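Local coordinates for protein N-acylethanolamine-hydrolyzing acid amidase subunit alpha (Caenorhabditis elegans, PDB 6DY3) that probably hydrolyses bioactive fatty acid amides such as N-palmitoylethanolamine to ethanolamine and free fatty acids, as part of an autocatalytically cleaved alpha-beta heterodimer, at residues R15-I19 with Q31-H36. Numbering follows the deposited sequence.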
loop_
_atom_site.group_PDB
_atom_site.type_symbol
_atom_site.label_atom_id
_atom_site.label_comp_id
_atom_site.label_asym_id
_atom_site.label_seq_id
_atom_site.Cartn_x
_atom_site.Cartn_y
_atom_site.Cartn_z
ATOM N N ARG A 15 8.273 11.726 -7.488
ATOM C CA ARG A 15 8.885 11.583 -8.802
ATOM C C ARG A 15 8.299 10.385 -9.538
ATOM O O ARG A 15 8.089 9.319 -8.954
ATOM C CB ARG A 15 10.399 11.419 -8.674
ATOM C CG ARG A 15 11.135 12.679 -8.242
ATOM C CD ARG A 15 12.632 12.542 -8.476
ATOM N NE ARG A 15 12.933 12.252 -9.878
ATOM C CZ ARG A 15 14.161 12.142 -10.377
ATOM N NH1 ARG A 15 15.219 12.299 -9.589
ATOM N NH2 ARG A 15 14.329 11.878 -11.670
ATOM N N HIS A 16 8.047 10.560 -10.832
ATOM C CA HIS A 16 7.425 9.523 -11.641
ATOM C C HIS A 16 8.482 8.745 -12.410
ATOM O O HIS A 16 9.431 9.327 -12.944
ATOM C CB HIS A 16 6.412 10.115 -12.619
ATOM C CG HIS A 16 5.943 9.143 -13.652
ATOM N ND1 HIS A 16 6.200 9.303 -14.996
ATOM C CD2 HIS A 16 5.247 7.988 -13.537
ATOM C CE1 HIS A 16 5.670 8.295 -15.666
ATOM N NE2 HIS A 16 5.086 7.483 -14.803
ATOM N N TYR A 17 8.298 7.428 -12.472
ATOM C CA TYR A 17 9.179 6.536 -13.214
ATOM C C TYR A 17 8.337 5.537 -13.989
ATOM O O TYR A 17 7.226 5.189 -13.581
ATOM C CB TYR A 17 10.145 5.762 -12.297
ATOM C CG TYR A 17 11.154 6.628 -11.581
ATOM C CD1 TYR A 17 12.407 6.864 -12.131
ATOM C CD2 TYR A 17 10.854 7.213 -10.356
ATOM C CE1 TYR A 17 13.331 7.657 -11.488
ATOM C CE2 TYR A 17 11.774 8.009 -9.702
ATOM C CZ TYR A 17 13.011 8.228 -10.274
ATOM O OH TYR A 17 13.930 9.023 -9.632
ATOM N N GLU A 18 8.885 5.072 -15.109
ATOM C CA GLU A 18 8.315 3.965 -15.864
ATOM C C GLU A 18 9.204 2.749 -15.658
ATOM O O GLU A 18 10.414 2.806 -15.902
ATOM C CB GLU A 18 8.187 4.300 -17.352
ATOM C CG GLU A 18 6.952 5.118 -17.704
ATOM C CD GLU A 18 6.810 5.354 -19.207
ATOM O OE1 GLU A 18 7.533 4.705 -19.993
ATOM O OE2 GLU A 18 5.975 6.194 -19.602
ATOM N N ILE A 19 8.610 1.669 -15.171
ATOM C CA ILE A 19 9.302 0.400 -15.002
ATOM C C ILE A 19 8.909 -0.472 -16.185
ATOM O O ILE A 19 7.749 -0.880 -16.317
ATOM C CB ILE A 19 8.956 -0.259 -13.657
ATOM C CG1 ILE A 19 9.461 0.606 -12.493
ATOM C CG2 ILE A 19 9.529 -1.677 -13.572
ATOM C CD1 ILE A 19 10.957 0.879 -12.495
ATOM N N GLN A 31 17.386 3.176 -12.606
ATOM C CA GLN A 31 17.267 4.628 -12.558
ATOM C C GLN A 31 16.693 5.091 -11.227
ATOM O O GLN A 31 17.123 6.113 -10.678
ATOM C CB GLN A 31 16.405 5.117 -13.720
ATOM C CG GLN A 31 16.566 6.586 -14.035
ATOM C CD GLN A 31 18.005 6.958 -14.349
ATOM O OE1 GLN A 31 18.615 6.413 -15.275
ATOM N NE2 GLN A 31 18.558 7.889 -13.574
ATOM N N VAL A 32 15.706 4.362 -10.701
ATOM C CA VAL A 32 15.135 4.696 -9.398
ATOM C C VAL A 32 16.219 4.677 -8.327
ATOM O O VAL A 32 16.341 5.610 -7.525
ATOM C CB VAL A 32 13.984 3.731 -9.057
ATOM C CG1 VAL A 32 13.532 3.899 -7.606
ATOM C CG2 VAL A 32 12.812 3.948 -10.008
ATOM N N ILE A 33 17.016 3.604 -8.290
ATOM C CA ILE A 33 18.068 3.491 -7.282
ATOM C C ILE A 33 19.114 4.580 -7.483
ATOM O O ILE A 33 19.572 5.210 -6.521
ATOM C CB ILE A 33 18.698 2.084 -7.324
ATOM C CG1 ILE A 33 17.656 1.002 -7.006
ATOM C CG2 ILE A 33 19.879 1.986 -6.364
ATOM C CD1 ILE A 33 16.974 1.152 -5.660
ATOM N N LYS A 34 19.502 4.825 -8.734
ATOM C CA LYS A 34 20.532 5.822 -9.003
ATOM C C LYS A 34 20.100 7.205 -8.531
ATOM O O LYS A 34 20.920 7.979 -8.022
ATOM C CB LYS A 34 20.859 5.836 -10.495
ATOM C CG LYS A 34 21.986 6.772 -10.875
ATOM C CD LYS A 34 22.181 6.816 -12.382
ATOM C CE LYS A 34 23.273 7.796 -12.772
ATOM N NZ LYS A 34 23.480 7.843 -14.246
ATOM N N ASP A 35 18.815 7.532 -8.678
ATOM C CA ASP A 35 18.336 8.859 -8.312
ATOM C C ASP A 35 18.200 9.050 -6.808
ATOM O O ASP A 35 18.235 10.192 -6.339
ATOM C CB ASP A 35 16.990 9.141 -8.981
ATOM C CG ASP A 35 17.104 9.282 -10.485
ATOM O OD1 ASP A 35 16.057 9.211 -11.164
ATOM O OD2 ASP A 35 18.234 9.463 -10.993
ATOM N N HIS A 36 18.036 7.972 -6.042
ATOM C CA HIS A 36 17.875 8.071 -4.597
ATOM C C HIS A 36 19.044 7.447 -3.843
ATOM O O HIS A 36 18.944 7.212 -2.635
ATOM C CB HIS A 36 16.558 7.422 -4.169
ATOM C CG HIS A 36 15.357 7.974 -4.870
ATOM N ND1 HIS A 36 14.947 7.526 -6.106
ATOM C CD2 HIS A 36 14.480 8.939 -4.509
ATOM C CE1 HIS A 36 13.866 8.190 -6.476
ATOM N NE2 HIS A 36 13.561 9.054 -5.524
#
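Strand 15-19 runs roughly antiparallel to helix 31-36, with 151° between their N-to-C directions and axes 10.1 Å apart at closest approach; the nearest CA atoms, those of Tyr-17 and Val-32, are 7.3 Å apart. Tyr-17 spans this gap. Val-32 CG2 sits over one face of the Tyr-17 ring, 3.7 Å from the ring centroid, in a CH-pi contact, while Tyr-17 OH donates a hydrogen bond to Asp-35 OD1 (2.6 Å). The same oxygen lies 3.2 Å from Arg-15 NH2, a salt bridge of charges alone because OD1 is well out of the guanidinium plane. Gln-31 NE2 donates a hydrogen bond to Asp-35 OD2 (3.0 Å), His-36 ND1 donates one to Val-32 O (2.8 Å), and His-36 CE1 lies 3.3 Å from Tyr-17 OH. Beyond the contact, Ile-33 points away from the strand onto helix 72-85; His-16 NE2 hydrogen-bonds Asp-35 of the beta-subunit, and this strand-helix unit of the alpha-subunit's NAAA-beta family region joins, through parallel strand pairing, a sheet shared with the beta-subunit.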